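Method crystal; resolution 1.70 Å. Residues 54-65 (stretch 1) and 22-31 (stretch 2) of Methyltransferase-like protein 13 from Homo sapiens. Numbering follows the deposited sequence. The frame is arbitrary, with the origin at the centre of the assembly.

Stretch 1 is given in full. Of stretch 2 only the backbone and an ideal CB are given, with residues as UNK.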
ATOM      1  N   GLY A  54      -4.271   1.213  12.058  1.00 26.15           N
ATOM      2  CA  GLY A  54      -3.581   2.394  11.547  1.00 26.86           C
ATOM      3  C   GLY A  54      -2.059   2.274  11.494  1.00 25.54           C
ATOM      4  O   GLY A  54      -1.386   3.179  10.991  1.00 26.21           O
ATOM      5  N   SER A  55      -1.525   1.157  11.961  1.00 25.98           N
ATOM      6  CA  SER A  55      -0.077   1.036  12.116  1.00 29.41           C
ATOM      7  C   SER A  55       0.691   1.117  10.788  1.00 27.98           C
ATOM      8  O   SER A  55       1.790   1.673  10.756  1.00 25.74           O
ATOM      9  CB  SER A  55       0.297  -0.236  12.870  1.00 32.51           C
ATOM     10  OG  SER A  55      -0.030  -1.371  12.111  1.00 37.91           O
ATOM     11  N   LEU A  56       0.128   0.580   9.700  1.00 26.00           N
ATOM     12  CA  LEU A  56       0.820   0.591   8.393  1.00 25.67           C
ATOM     13  C   LEU A  56       0.965   2.014   7.840  1.00 24.68           C
ATOM     14  O   LEU A  56       2.073   2.462   7.588  1.00 26.62           O
ATOM     15  CB  LEU A  56       0.155  -0.370   7.383  1.00 26.64           C
ATOM     16  CG  LEU A  56       0.657  -0.316   5.936  1.00 29.63           C
ATOM     17  CD1 LEU A  56       2.115  -0.719   5.895  1.00 29.65           C
ATOM     18  CD2 LEU A  56      -0.178  -1.222   5.008  1.00 31.00           C
ATOM     19  N   PRO A  57      -0.150   2.748   7.660  1.00 24.93           N
ATOM     20  CA  PRO A  57       0.026   4.120   7.186  1.00 25.81           C
ATOM     21  C   PRO A  57       0.771   5.015   8.206  1.00 25.26           C
ATOM     22  O   PRO A  57       1.497   5.933   7.813  1.00 25.34           O
ATOM     23  CB  PRO A  57      -1.422   4.606   6.967  1.00 26.41           C
ATOM     24  CG  PRO A  57      -2.288   3.681   7.754  1.00 26.24           C
ATOM     25  CD  PRO A  57      -1.579   2.381   7.786  1.00 26.66           C
ATOM     26  N   LEU A  58       0.597   4.751   9.496  1.00 24.74           N
ATOM     27  CA  LEU A  58       1.326   5.534  10.527  1.00 27.53           C
ATOM     28  C   LEU A  58       2.831   5.321  10.444  1.00 27.98           C
ATOM     29  O   LEU A  58       3.619   6.292  10.604  1.00 27.62           O
ATOM     30  CB  LEU A  58       0.845   5.211  11.923  1.00 28.67           C
ATOM     31  CG  LEU A  58       1.336   6.111  13.057  1.00 33.03           C
ATOM     32  CD1 LEU A  58       1.000   7.566  12.778  1.00 34.53           C
ATOM     33  CD2 LEU A  58       0.699   5.640  14.356  1.00 34.75           C
ATOM     34  N   PHE A  59       3.232   4.091  10.148  1.00 27.83           N
ATOM     35  CA  PHE A  59       4.658   3.791   9.985  1.00 28.26           C
ATOM     36  C   PHE A  59       5.240   4.566   8.806  1.00 27.57           C
ATOM     37  O   PHE A  59       6.309   5.177   8.925  1.00 27.40           O
ATOM     38  CB  PHE A  59       4.918   2.306   9.791  1.00 30.45           C
ATOM     39  CG  PHE A  59       6.382   1.961   9.677  1.00 31.72           C
ATOM     40  CD1 PHE A  59       7.054   2.053   8.452  1.00 32.92           C
ATOM     41  CD2 PHE A  59       7.089   1.541  10.798  1.00 36.80           C
ATOM     42  CE1 PHE A  59       8.413   1.723   8.347  1.00 36.59           C
ATOM     43  CE2 PHE A  59       8.438   1.206  10.695  1.00 37.38           C
ATOM     44  CZ  PHE A  59       9.097   1.301   9.473  1.00 37.09           C
ATOM     45  N   VAL A  60       4.539   4.564   7.679  1.00 24.16           N
ATOM     46  CA  VAL A  60       5.041   5.233   6.476  1.00 25.38           C
ATOM     47  C   VAL A  60       5.089   6.745   6.740  1.00 26.33           C
ATOM     48  O   VAL A  60       6.077   7.399   6.426  1.00 27.78           O
ATOM     49  CB  VAL A  60       4.179   4.886   5.237  1.00 25.29           C
ATOM     50  CG1 VAL A  60       4.567   5.706   4.023  1.00 26.09           C
ATOM     51  CG2 VAL A  60       4.298   3.381   4.941  1.00 25.65           C
ATOM     52  N   HIS A  61       4.023   7.290   7.311  1.00 25.15           N
ATOM     53  CA  HIS A  61       3.957   8.723   7.634  1.00 27.79           C
ATOM     54  C   HIS A  61       5.133   9.126   8.504  1.00 28.19           C
ATOM     55  O   HIS A  61       5.787  10.118   8.236  1.00 30.90           O
ATOM     56  CB  HIS A  61       2.658   9.034   8.365  1.00 29.12           C
ATOM     57  CG  HIS A  61       2.564  10.436   8.873  1.00 31.76           C
ATOM     58  ND1 HIS A  61       2.156  11.487   8.079  1.00 36.12           N
ATOM     59  CD2 HIS A  61       2.804  10.957  10.100  1.00 35.93           C
ATOM     60  CE1 HIS A  61       2.152  12.600   8.796  1.00 37.97           C
ATOM     61  NE2 HIS A  61       2.544  12.306  10.026  1.00 36.30           N
ATOM     62  N   ASP A  62       5.401   8.338   9.533  1.00 30.67           N
ATOM     63  CA  ASP A  62       6.468   8.645  10.523  1.00 32.81           C
ATOM     64  C   ASP A  62       7.884   8.439  10.002  1.00 35.57           C
ATOM     65  O   ASP A  62       8.802   9.154  10.422  1.00 35.64           O
ATOM     66  CB  ASP A  62       6.292   7.797  11.794  1.00 34.23           C
ATOM     67  CG  ASP A  62       5.112   8.250  12.664  1.00 38.29           C
ATOM     68  OD1 ASP A  62       4.557   9.350  12.453  1.00 39.16           O
ATOM     69  OD2 ASP A  62       4.757   7.493  13.585  1.00 41.14           O
ATOM     70  N   HIS A  63       8.091   7.460   9.121  1.00 32.55           N
ATOM     71  CA  HIS A  63       9.436   7.142   8.636  1.00 34.07           C
ATOM     72  C   HIS A  63       9.787   7.795   7.295  1.00 33.58           C
ATOM     73  O   HIS A  63      10.966   7.904   6.961  1.00 32.85           O
ATOM     74  CB  HIS A  63       9.638   5.628   8.569  1.00 35.07           C
ATOM     75  CG  HIS A  63       9.854   5.010   9.907  1.00 40.01           C
ATOM     76  ND1 HIS A  63       8.816   4.721  10.772  1.00 43.70           N
ATOM     77  CD2 HIS A  63      10.996   4.690  10.563  1.00 40.32           C
ATOM     78  CE1 HIS A  63       9.310   4.217  11.890  1.00 43.80           C
ATOM     79  NE2 HIS A  63      10.628   4.183  11.785  1.00 45.16           N
ATOM     80  N   PHE A  64       8.773   8.193   6.530  1.00 29.07           N
ATOM     81  CA  PHE A  64       8.977   8.856   5.255  1.00 31.28           C
ATOM     82  C   PHE A  64       8.393  10.272   5.345  1.00 30.45           C
ATOM     83  O   PHE A  64       7.231  10.505   4.986  1.00 28.88           O
ATOM     84  CB  PHE A  64       8.327   8.042   4.116  1.00 31.61           C
ATOM     85  CG  PHE A  64       8.932   6.674   3.915  1.00 32.51           C
ATOM     86  CD1 PHE A  64       8.617   5.624   4.766  1.00 32.24           C
ATOM     87  CD2 PHE A  64       9.798   6.426   2.858  1.00 37.68           C
ATOM     88  CE1 PHE A  64       9.161   4.367   4.586  1.00 34.16           C
ATOM     89  CE2 PHE A  64      10.340   5.162   2.661  1.00 37.61           C
ATOM     90  CZ  PHE A  64      10.038   4.133   3.538  1.00 36.69           C
ATOM     91  N   PRO A  65       9.200  11.250   5.799  1.00 32.45           N
ATOM     92  CA  PRO A  65       8.652  12.597   6.045  1.00 33.00           C
ATOM     93  C   PRO A  65       8.071  13.339   4.822  1.00 30.97           C
ATOM     94  O   PRO A  65       7.285  14.269   4.987  1.00 31.95           O
ATOM     95  CB  PRO A  65       9.847  13.359   6.666  1.00 35.99           C
ATOM     96  CG  PRO A  65      11.047  12.609   6.234  1.00 34.72           C
ATOM     97  CD  PRO A  65      10.637  11.166   6.157  1.00 34.05           C
ATOM     98  N   UNK A  22       3.366  -9.105   8.258  1.00 33.49           N
ATOM     99  CA  UNK A  22       2.891  -8.834   6.897  1.00 32.71           C
ATOM    100  C   UNK A  22       3.026  -7.351   6.562  1.00 28.34           C
ATOM    101  O   UNK A  22       3.312  -7.012   5.416  1.00 26.06           O
ATOM    102  CB  UNK A  22       1.436  -9.279   6.738  1.00 32.71           C
ATOM    103  N   UNK A  23       2.909  -6.478   7.560  1.00 30.14           N
ATOM    104  CA  UNK A  23       3.178  -5.045   7.312  1.00 29.09           C
ATOM    105  C   UNK A  23       4.611  -4.748   6.938  1.00 28.72           C
ATOM    106  O   UNK A  23       4.856  -3.989   5.992  1.00 27.38           O
ATOM    107  CB  UNK A  23       2.817  -4.224   8.552  1.00 29.09           C
ATOM    108  N   UNK A  24       5.568  -5.342   7.655  1.00 29.43           N
ATOM    109  CA  UNK A  24       6.987  -5.218   7.284  1.00 32.61           C
ATOM    110  C   UNK A  24       7.255  -5.656   5.846  1.00 29.62           C
ATOM    111  O   UNK A  24       7.986  -4.996   5.110  1.00 27.30           O
ATOM    112  CB  UNK A  24       7.851  -6.046   8.237  1.00 32.61           C
ATOM    113  N   UNK A  25       6.656  -6.768   5.446  1.00 26.73           N
ATOM    114  CA  UNK A  25       6.753  -7.243   4.051  1.00 27.84           C
ATOM    115  C   UNK A  25       6.143  -6.283   3.025  1.00 26.53           C
ATOM    116  O   UNK A  25       6.710  -6.097   1.944  1.00 27.55           O
ATOM    117  CB  UNK A  25       6.064  -8.604   3.926  1.00 27.84           C
ATOM    118  N   UNK A  26       5.000  -5.661   3.354  1.00 24.01           N
ATOM    119  CA  UNK A  26       4.388  -4.691   2.421  1.00 23.45           C
ATOM    120  C   UNK A  26       5.267  -3.443   2.243  1.00 23.90           C
ATOM    121  O   UNK A  26       5.512  -3.019   1.122  1.00 26.08           O
ATOM    122  CB  UNK A  26       3.003  -4.278   2.923  1.00 23.45           C
ATOM    123  N   UNK A  27       5.771  -2.917   3.354  1.00 25.39           N
ATOM    124  CA  UNK A  27       6.678  -1.766   3.357  1.00 27.86           C
ATOM    125  C   UNK A  27       7.940  -2.085   2.536  1.00 27.31           C
ATOM    126  O   UNK A  27       8.431  -1.242   1.788  1.00 28.79           O
ATOM    127  CB  UNK A  27       7.054  -1.383   4.790  1.00 27.86           C
ATOM    128  N   UNK A  28       8.412  -3.323   2.604  1.00 27.31           N
ATOM    129  CA  UNK A  28       9.576  -3.767   1.822  1.00 29.74           C
ATOM    130  C   UNK A  28       9.408  -3.560   0.324  1.00 27.60           C
ATOM    131  O   UNK A  28      10.391  -3.350  -0.386  1.00 27.89           O
ATOM    132  CB  UNK A  28       9.850  -5.247   2.095  1.00 29.74           C
ATOM    133  N   UNK A  29       8.159  -3.579  -0.167  1.00 25.63           N
ATOM    134  CA  UNK A  29       7.876  -3.330  -1.555  1.00 25.28           C
ATOM    135  C   UNK A  29       8.259  -1.983  -2.110  1.00 25.96           C
ATOM    136  O   UNK A  29       8.400  -1.829  -3.338  1.00 26.28           O
ATOM    137  CB  UNK A  29       6.377  -3.532  -1.784  1.00 25.28           C
ATOM    138  N   UNK A  30       8.404  -0.999  -1.221  1.00 26.03           N
ATOM    139  CA  UNK A  30       8.907   0.310  -1.630  1.00 30.43           C
ATOM    140  C   UNK A  30      10.308   0.216  -2.276  1.00 31.95           C
ATOM    141  O   UNK A  30      10.678   1.066  -3.112  1.00 30.59           O
ATOM    142  CB  UNK A  30       8.950   1.246  -0.421  1.00 30.43           C
ATOM    143  N   UNK A  31      11.067  -0.826  -1.931  1.00 32.34           N
ATOM    144  CA  UNK A  31      12.367  -1.059  -2.589  1.00 35.16           C
ATOM    145  C   UNK A  31      12.291  -1.254  -4.117  1.00 36.09           C
ATOM    146  O   UNK A  31      13.270  -0.988  -4.813  1.00 36.14           O
ATOM    147  CB  UNK A  31      13.025  -2.293  -1.968  1.00 35.16           C
TER

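Stretch 1 forms a helix from Ser55 to His63, and the helix of stretch 2 runs beside it at 46°, with axes 10.5 Å apart at their closest. Positions 23, 26, 27 and 30 point their CB toward stretch 1, a spacing of three and four residues that keeps one side of the backbone on the contact.

Position 22 points sideways, and no atom of stretch 1 lies within 5.5 Å of its CB. Stretch 1 sets little limit here. The residue is His22, whose ring does not reach stretch 1.

Position 23 has its CB 4.5 Å from Leu56 CD1 and 5.4 Å from Ser55 OG. It is offered an aliphatic surface with a hydroxyl beside it. A flat side chain with a polar edge would suit, and so might a glutamine or a methionine. The residue is His23. Its ring lies against Leu56, with Leu56 CB 3.8 Å from the ring centroid and almost on the ring normal, a CH-pi contact. Ser55 OG sits at the ring edge, 3.4 Å from ND1. NE2 is hydrogen-bonded elsewhere in the structure.

Position 24 points away, so stretch 1 sets no limit; a long polar or charged chain is one possibility. It is Lys24. Position 25 is out of reach of stretch 1, which gives no guide to its side chain; it is Ala25.

Position 26 points toward stretch 1, with its CB 4.7 Å from Leu56 CD1. Leucine, methionine or another apolar chain would fit. The residue is Met26, and its SD lies 4.2 Å from Leu56 CD2.

Position 27 faces a hydrophobic surface. Its CB is 4.9 Å from Phe59 CE1 and 5.1 Å from Leu56 CD1, and Val60 is nearby. Isoleucine, leucine, valine or methionine are all reasonable. The residue is Ile27. Its CG1 is 3.7 Å from Leu56 CD1 and 4.4 Å from Val60 CG2, while its CD1 reaches 3.5 Å from Phe59 CD1.

Position 28 is out of reach; it is Ala28. Position 29 is also remote. Its backbone angles are ordinary, but a CB would be crowded at 3.1 Å by the carbonyl O of position 26. Glycine avoids this, though the ordinary angles do not demand it; the residue is Gly29.

Position 30 lies in a 3-10 segment and points toward stretch 1, with its CB 5.0 Å from Phe64 CZ. An apolar chain would pack against Phe64. Leu30 does so, its CD1 3.4 Å from Phe64 CZ. Position 31 is out of reach, and it is Ala31.

Stretch 2 (22-31) HHKAMIAGLA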
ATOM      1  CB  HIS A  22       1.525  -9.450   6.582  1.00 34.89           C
ATOM      2  CG  HIS A  22       0.341  -8.628   6.992  1.00 36.57           C
ATOM      3  ND1 HIS A  22      -0.284  -8.784   8.210  1.00 42.60           N
ATOM      4  CD2 HIS A  22      -0.386  -7.712   6.310  1.00 40.35           C
ATOM      5  CE1 HIS A  22      -1.315  -7.958   8.280  1.00 44.50           C
ATOM      6  NE2 HIS A  22      -1.403  -7.299   7.138  1.00 41.87           N
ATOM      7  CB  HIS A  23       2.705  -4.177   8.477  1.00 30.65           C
ATOM      8  CG  HIS A  23       1.221  -4.041   8.542  1.00 30.82           C
ATOM      9  ND1 HIS A  23       0.564  -3.637   9.683  1.00 33.69           N
ATOM     10  CD2 HIS A  23       0.260  -4.257   7.606  1.00 33.53           C
ATOM     11  CE1 HIS A  23      -0.738  -3.600   9.445  1.00 36.98           C
ATOM     12  NE2 HIS A  23      -0.952  -3.982   8.196  1.00 32.41           N
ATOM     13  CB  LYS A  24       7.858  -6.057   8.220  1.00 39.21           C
ATOM     14  CG  LYS A  24       7.915  -5.559   9.654  1.00 45.79           C
ATOM     15  CD  LYS A  24       8.655  -6.568  10.518  1.00 50.35           C
ATOM     16  CE  LYS A  24       8.872  -6.053  11.932  1.00 54.86           C
ATOM     17  NZ  LYS A  24       8.969  -7.186  12.898  1.00 58.22           N
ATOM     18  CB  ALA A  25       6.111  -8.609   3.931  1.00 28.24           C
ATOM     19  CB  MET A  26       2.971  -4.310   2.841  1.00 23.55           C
ATOM     20  CG  MET A  26       2.013  -5.491   2.769  1.00 24.80           C
ATOM     21  SD  MET A  26       0.416  -5.119   3.483  1.00 27.47           S
ATOM     22  CE  MET A  26      -0.344  -4.308   2.105  1.00 27.81           C
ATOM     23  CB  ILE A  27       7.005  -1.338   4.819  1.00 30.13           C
ATOM     24  CG1 ILE A  27       5.759  -0.743   5.494  1.00 31.77           C
ATOM     25  CG2 ILE A  27       8.121  -0.311   4.839  1.00 31.89           C
ATOM     26  CD1 ILE A  27       5.762  -0.833   7.008  1.00 32.75           C
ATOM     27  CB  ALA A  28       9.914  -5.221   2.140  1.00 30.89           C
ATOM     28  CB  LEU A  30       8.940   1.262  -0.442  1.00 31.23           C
ATOM     29  CG  LEU A  30       7.626   1.583   0.263  1.00 37.46           C
ATOM     30  CD1 LEU A  30       7.850   2.498   1.463  1.00 39.58           C
ATOM     31  CD2 LEU A  30       6.659   2.214  -0.708  1.00 38.72           C
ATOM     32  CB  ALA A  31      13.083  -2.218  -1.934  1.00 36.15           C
TER
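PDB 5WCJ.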